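Local coordinates for recombination protein recR (Deinococcus radiodurans, PDB 1VDD) that takes part in homologous recombinational DNA repair as a ring-shaped assembly of zinc-binding, Toprim-containing subunits that bind DNA, probably acting with RecF and RecO, at the interface of chains A and B and the interface of chains A and C. Sequence-based numbering; all coordinates share one arbitrary frame. Chains: chain A/B/C, Recombination protein recR.

Contact 1: the interface of chains A and B. Residues chain A 5-7, 9; chain B 46, 49-50, 53-54, 65.
A:Ser6 is set down on the last turn of the B helix 37-53, facing B:Glu49, B:Ala50 and B:Leu54. Starting at its CB, the methylene lies against the backbone O of B:Glu49 (3.7 Å), CG of the same glutamate (3.8 Å) and CA of B:Ala50 (4.1 Å). Beyond it the hydroxyl OG swings in between the serine's own backbone N and carbonyl carbon (chi1 62°), which points it at the forked end of B:Leu54. There CD1 stands 3.4 Å from OG, while CB of B:Asp53 comes up at 4.0 Å from the same OG. B:Glu49 runs extended past CG and brings its carboxylate OE1 alongside CA of A:Ser6, at 3.7 Å. Shortening B:Leu54 to an alanine removes both methyls and is likely to leave a gap beside OG of A:Ser6, freeing the hydroxyl to turn. To one flank, CD of the A:Pro5 ring faces carboxylate OD1 of B:Asp65 (3.2 Å), the side chains crossing at about a right angle. In the fold, this is part of a two-fold N-terminal interface, twinned with the chains exchanged: A helix 5-15, in the helix-hairpin-helix region, starts against the end of B helix 37-53 and a loop residue of the C4 zinc finger, B:Asp65.

Contact 2: the interface of chains A and C. Residues chain A 89-90, 93-94; chain C 178-179, 183, 186.
The carboxylate oxygen OD1 of A:Asp90 comes within 3.2 Å of the backbone N of C:Glu179, but the N-H does not point at it, so this is at most a weak polar approach. CG of A:Asp90 stays beside its backbone N (chi1 -50°), bringing the carboxylate down on C:Leu178, whose CB is 3.5 Å from OD1; the two side chains cross at about a right angle.

The neighbouring oxygen pairs deserve more caution. OE1 of C:Glu179 sits 3.0 Å from the carbonyl O of A:Gly89, and OE2 of C:Glu183 lies near O of A:Ala93. Each would pair two acceptors unless the carboxylate carries a proton, so both are best treated as doubtful. Packing is firmer among the leucines. CD1 of C:Leu178 packs against CD1 of A:Leu94 at 3.6 Å and also nears its CD2, which presses on CD2 of C:Leu186 at 3.3 Å, a tight fit. Close by, CD1 of C:Leu186 reaches CB of A:Ala93 at 3.6 Å, so C:Leu186 gives CD1 to A:Ala93 and CD2, with CB, to A:Leu94.

Overall, this patch belongs to a two-fold Toprim and C-terminal interface between RecR copies, with a twin when the chains are exchanged: A helix 88-93 of the Toprim region and the residue after it lie on the C-terminal segment of C, meeting both its 3-10 helix 178-180 and the front of helix 183-191.

Contact 3: the interface of chains A and C. Residues chain A 172-173, 175-176; chain C 143, 168-171.
C:Thr143 and A:Val172 each anchor a set of hydrogen bonds across the boundary. Around the threonine, OG1 donates to O of A:Pro173 at 2.7 Å, in the carbonyl plane and onto a lone pair. OG1 also accepts from N of A:Gly176, 2.8 Å away and fairly straight (164° at H), and, on a more bent path, from N of A:Gly175. Having OG1 between the threonine's own N and carbonyl carbon (chi1 66°) turns it into this loop and leaves CG2 for the opposite side. N of C:Thr143 bonds O of A:Gly176 at 2.6 Å, while N of A:Gly175 also donates to O of C:Thr143 from above the carbonyl plane.

The second set is a parallel beta bridge between A:Val172 and C:Tyr170: N of C:Gly171 donates to O of A:Val172 at 2.8 Å, and N of A:Val172 to O of C:Ala169 at 3.1 Å.

The apolar contact is small: CG2 of A:Val172 packs against CG2 of C:Thr143 at 3.3 Å. Within chain C that methyl lies over one face of the C:Tyr170 ring, offset toward the rim, which probably helps hold it in place for A:Val172.

In the fold, the A loop following strand 164-167 docks on C loops just ahead of helix 145-158 and just after strand 164-167 of the Toprim region.

Contact 1: the interface of chains A and B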
loop_
_atom_site.group_PDB
_atom_site.type_symbol
_atom_site.label_atom_id
_atom_site.label_comp_id
_atom_site.label_asym_id
_atom_site.label_seq_id
_atom_site.Cartn_x
_atom_site.Cartn_y
_atom_site.Cartn_z
ATOM N N PRO A 5 -13.232 -31.965 -3.830
ATOM C CA PRO A 5 -14.308 -31.120 -3.306
ATOM C C PRO A 5 -14.069 -30.637 -1.885
ATOM O O PRO A 5 -14.581 -29.591 -1.491
ATOM C CB PRO A 5 -15.544 -32.013 -3.427
ATOM C CG PRO A 5 -14.978 -33.398 -3.329
ATOM C CD PRO A 5 -13.747 -33.296 -4.197
ATOM N N SER A 6 -13.289 -31.391 -1.115
ATOM C CA SER A 6 -13.007 -30.987 0.259
ATOM C C SER A 6 -12.164 -29.712 0.239
ATOM O O SER A 6 -12.369 -28.811 1.048
ATOM C CB SER A 6 -12.255 -32.093 1.000
ATOM O OG SER A 6 -10.997 -32.358 0.398
ATOM N N LEU A 7 -11.217 -29.644 -0.689
ATOM C CA LEU A 7 -10.355 -28.464 -0.813
ATOM C C LEU A 7 -11.163 -27.308 -1.408
ATOM O O LEU A 7 -11.066 -26.171 -0.955
ATOM C CB LEU A 7 -9.131 -28.771 -1.696
ATOM C CG LEU A 7 -8.190 -27.608 -2.019
ATOM C CD1 LEU A 7 -7.835 -26.841 -0.759
ATOM C CD2 LEU A 7 -6.933 -28.142 -2.674
ATOM N N SER A 9 -14.190 -26.938 -1.073
ATOM C CA SER A 9 -15.139 -26.564 -0.039
ATOM C C SER A 9 -14.529 -25.687 1.045
ATOM O O SER A 9 -15.196 -24.805 1.594
ATOM C CB SER A 9 -15.727 -27.815 0.596
ATOM O OG SER A 9 -16.570 -27.463 1.677
ATOM N N ALA B 46 -15.871 -28.267 6.941
ATOM C CA ALA B 46 -14.957 -28.123 5.813
ATOM C C ALA B 46 -13.517 -28.277 6.280
ATOM O O ALA B 46 -12.672 -28.809 5.563
ATOM C CB ALA B 46 -15.149 -26.787 5.155
ATOM N N GLU B 49 -13.271 -32.101 7.261
ATOM C CA GLU B 49 -13.393 -32.897 6.050
ATOM C C GLU B 49 -12.174 -32.708 5.169
ATOM O O GLU B 49 -11.841 -33.569 4.373
ATOM C CB GLU B 49 -14.662 -32.501 5.291
ATOM C CG GLU B 49 -14.696 -32.906 3.814
ATOM C CD GLU B 49 -16.012 -32.528 3.130
ATOM O OE1 GLU B 49 -16.030 -32.379 1.885
ATOM O OE2 GLU B 49 -17.031 -32.383 3.846
ATOM N N ALA B 50 -11.507 -31.571 5.313
ATOM C CA ALA B 50 -10.317 -31.296 4.522
ATOM C C ALA B 50 -9.183 -32.116 5.112
ATOM O O ALA B 50 -8.407 -32.744 4.392
ATOM C CB ALA B 50 -9.983 -29.837 4.584
ATOM N N ASP B 53 -9.798 -35.969 4.584
ATOM C CA ASP B 53 -9.720 -36.374 3.181
ATOM C C ASP B 53 -8.480 -36.044 2.347
ATOM O O ASP B 53 -8.065 -36.854 1.519
ATOM C CB ASP B 53 -10.943 -35.826 2.431
ATOM C CG ASP B 53 -12.220 -36.539 2.791
ATOM O OD1 ASP B 53 -12.252 -37.264 3.808
ATOM O OD2 ASP B 53 -13.204 -36.367 2.051
ATOM N N LEU B 54 -7.912 -34.855 2.506
ATOM C CA LEU B 54 -6.753 -34.529 1.687
ATOM C C LEU B 54 -5.547 -35.298 2.168
ATOM O O LEU B 54 -5.357 -35.490 3.355
ATOM C CB LEU B 54 -6.426 -33.023 1.717
ATOM C CG LEU B 54 -7.229 -31.982 0.925
ATOM C CD1 LEU B 54 -7.730 -32.591 -0.356
ATOM C CD2 LEU B 54 -8.384 -31.475 1.746
ATOM N N ASP B 65 -7.700 -36.306 -2.837
ATOM C CA ASP B 65 -8.640 -37.055 -2.005
ATOM C C ASP B 65 -8.794 -38.471 -2.553
ATOM O O ASP B 65 -9.428 -39.311 -1.939
ATOM C CB ASP B 65 -10.013 -36.364 -1.965
ATOM C CG ASP B 65 -10.587 -36.101 -3.355
ATOM O OD1 ASP B 65 -11.761 -35.674 -3.441
ATOM O OD2 ASP B 65 -9.873 -36.307 -4.362
#

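Contact 2: the interface of chains A and C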
loop_
_atom_site.group_PDB
_atom_site.type_symbol
_atom_site.label_atom_id
_atom_site.label_comp_id
_atom_site.label_asym_id
_atom_site.label_seq_id
_atom_site.Cartn_x
_atom_site.Cartn_y
_atom_site.Cartn_z
ATOM N N GLY A 89 -16.548 -4.582 19.517
ATOM C CA GLY A 89 -15.119 -4.407 19.345
ATOM C C GLY A 89 -14.678 -3.064 19.904
ATOM O O GLY A 89 -13.537 -2.902 20.336
ATOM N N ASP A 90 -15.577 -2.087 19.888
ATOM C CA ASP A 90 -15.247 -0.775 20.417
ATOM C C ASP A 90 -15.115 -0.879 21.925
ATOM O O ASP A 90 -14.360 -0.136 22.532
ATOM C CB ASP A 90 -16.329 0.248 20.101
ATOM C CG ASP A 90 -16.727 0.254 18.651
ATOM O OD1 ASP A 90 -15.834 0.239 17.782
ATOM O OD2 ASP A 90 -17.942 0.294 18.377
ATOM N N ALA A 93 -11.628 -1.873 22.420
ATOM C CA ALA A 93 -10.800 -0.714 22.091
ATOM C C ALA A 93 -10.816 0.323 23.209
ATOM O O ALA A 93 -9.762 0.795 23.629
ATOM C CB ALA A 93 -11.274 -0.089 20.784
ATOM N N LEU A 94 -12.006 0.676 23.690
ATOM C CA LEU A 94 -12.129 1.652 24.770
ATOM C C LEU A 94 -11.815 1.033 26.123
ATOM O O LEU A 94 -11.789 1.737 27.131
ATOM C CB LEU A 94 -13.537 2.263 24.814
ATOM C CG LEU A 94 -13.983 3.040 23.574
ATOM C CD1 LEU A 94 -15.364 3.630 23.808
ATOM C CD2 LEU A 94 -12.970 4.140 23.263
ATOM N N LEU C 178 -14.251 3.651 15.988
ATOM C CA LEU C 178 -13.355 3.345 17.091
ATOM C C LEU C 178 -12.551 2.051 16.921
ATOM O O LEU C 178 -11.412 1.946 17.406
ATOM C CB LEU C 178 -14.139 3.294 18.402
ATOM C CG LEU C 178 -14.941 4.529 18.826
ATOM C CD1 LEU C 178 -15.149 4.429 20.334
ATOM C CD2 LEU C 178 -14.223 5.835 18.472
ATOM N N GLU C 179 -13.141 1.066 16.246
ATOM C CA GLU C 179 -12.467 -0.208 16.003
ATOM C C GLU C 179 -11.114 0.082 15.339
ATOM O O GLU C 179 -10.087 -0.494 15.698
ATOM C CB GLU C 179 -13.318 -1.089 15.078
ATOM C CG GLU C 179 -12.879 -2.550 15.012
ATOM C CD GLU C 179 -13.240 -3.326 16.272
ATOM O OE1 GLU C 179 -13.036 -2.790 17.383
ATOM O OE2 GLU C 179 -13.720 -4.477 16.155
ATOM N N GLU C 183 -5.173 3.344 20.343
ATOM C CA GLU C 183 -5.416 3.241 21.781
ATOM C C GLU C 183 -5.506 4.586 22.481
ATOM O O GLU C 183 -6.585 5.017 22.903
ATOM C CB GLU C 183 -4.285 2.450 22.438
ATOM C CG GLU C 183 -4.744 1.464 23.481
ATOM C CD GLU C 183 -5.616 0.378 22.877
ATOM O OE1 GLU C 183 -5.148 -0.293 21.930
ATOM O OE2 GLU C 183 -6.764 0.200 23.343
ATOM N N LEU C 186 -8.164 7.088 21.413
ATOM C CA LEU C 186 -9.477 6.787 21.996
ATOM C C LEU C 186 -9.523 7.260 23.441
ATOM O O LEU C 186 -10.533 7.819 23.894
ATOM C CB LEU C 186 -9.757 5.286 21.961
ATOM C CG LEU C 186 -10.217 4.740 20.616
ATOM C CD1 LEU C 186 -10.003 3.244 20.577
ATOM C CD2 LEU C 186 -11.671 5.108 20.385
#

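Contact 3: the interface of chains A and C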
loop_
_atom_site.group_PDB
_atom_site.type_symbol
_atom_site.label_atom_id
_atom_site.label_comp_id
_atom_site.label_asym_id
_atom_site.label_seq_id
_atom_site.Cartn_x
_atom_site.Cartn_y
_atom_site.Cartn_z
ATOM N N VAL A 172 -7.528 15.717 16.286
ATOM C CA VAL A 172 -6.394 15.144 15.597
ATOM C C VAL A 172 -6.017 13.880 16.347
ATOM O O VAL A 172 -6.112 13.825 17.578
ATOM C CB VAL A 172 -5.214 16.164 15.558
ATOM C CG1 VAL A 172 -5.702 17.469 14.938
ATOM C CG2 VAL A 172 -4.681 16.436 16.961
ATOM N N PRO A 173 -5.630 12.825 15.620
ATOM C CA PRO A 173 -5.252 11.574 16.291
ATOM C C PRO A 173 -3.849 11.694 16.907
ATOM O O PRO A 173 -3.081 12.567 16.519
ATOM C CB PRO A 173 -5.322 10.543 15.169
ATOM C CG PRO A 173 -5.015 11.303 13.924
ATOM C CD PRO A 173 -5.541 12.722 14.154
ATOM N N GLY A 175 -0.009 11.191 17.486
ATOM C CA GLY A 175 1.098 10.782 16.645
ATOM C C GLY A 175 0.970 11.254 15.212
ATOM O O GLY A 175 1.319 10.537 14.268
ATOM N N GLY A 176 0.472 12.472 15.044
ATOM C CA GLY A 176 0.321 13.018 13.715
ATOM C C GLY A 176 0.718 14.476 13.675
ATOM O O GLY A 176 0.937 15.111 14.707
ATOM N N THR C 143 1.011 16.134 17.128
ATOM C CA THR C 143 0.799 15.293 18.296
ATOM C C THR C 143 1.817 14.179 18.334
ATOM O O THR C 143 1.564 13.089 18.860
ATOM C CB THR C 143 -0.603 14.665 18.300
ATOM O OG1 THR C 143 -0.716 13.747 17.204
ATOM C CG2 THR C 143 -1.653 15.743 18.184
ATOM N N ILE C 168 -4.778 22.422 20.754
ATOM C CA ILE C 168 -5.629 21.858 19.726
ATOM C C ILE C 168 -6.203 20.566 20.319
ATOM O O ILE C 168 -5.532 19.888 21.102
ATOM C CB ILE C 168 -4.776 21.588 18.469
ATOM C CG1 ILE C 168 -5.635 21.659 17.225
ATOM C CG2 ILE C 168 -4.057 20.251 18.581
ATOM C CD1 ILE C 168 -4.850 21.371 15.976
ATOM N N ALA C 169 -7.438 20.235 19.954
ATOM C CA ALA C 169 -8.120 19.049 20.469
ATOM C C ALA C 169 -7.571 17.687 20.069
ATOM O O ALA C 169 -7.588 17.322 18.893
ATOM C CB ALA C 169 -9.611 19.108 20.090
ATOM N N TYR C 170 -7.084 16.930 21.048
ATOM C CA TYR C 170 -6.605 15.575 20.782
ATOM C C TYR C 170 -7.886 14.754 20.702
ATOM O O TYR C 170 -8.712 14.810 21.615
ATOM C CB TYR C 170 -5.755 15.045 21.935
ATOM C CG TYR C 170 -4.317 15.511 21.954
ATOM C CD1 TYR C 170 -3.996 16.840 22.209
ATOM C CD2 TYR C 170 -3.271 14.604 21.770
ATOM C CE1 TYR C 170 -2.665 17.257 22.288
ATOM C CE2 TYR C 170 -1.945 15.006 21.845
ATOM C CZ TYR C 170 -1.647 16.334 22.107
ATOM O OH TYR C 170 -0.334 16.736 22.206
ATOM N N GLY C 171 -8.069 13.997 19.625
ATOM C CA GLY C 171 -9.293 13.220 19.503
ATOM C C GLY C 171 -9.452 12.329 18.285
ATOM O O GLY C 171 -8.507 12.056 17.544
#

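Contact 2 and contact 3 belong to one two-fold interface, the centres of their C-alpha atoms about 16 Å apart; contact 1 lies about 38 Å from contact 2 and about 50 Å from contact 3. No residue is shared. In contact 2, chain C offers the segment that follows its residues of contact 3, while chain A offers residues ahead of its own contact 3 loop, so Toprim and C-terminal segments reach across in both directions. Each subunit thus uses its helical N-terminal end for one neighbour and its Toprim end for another, an alternation that would close four copies into the ring.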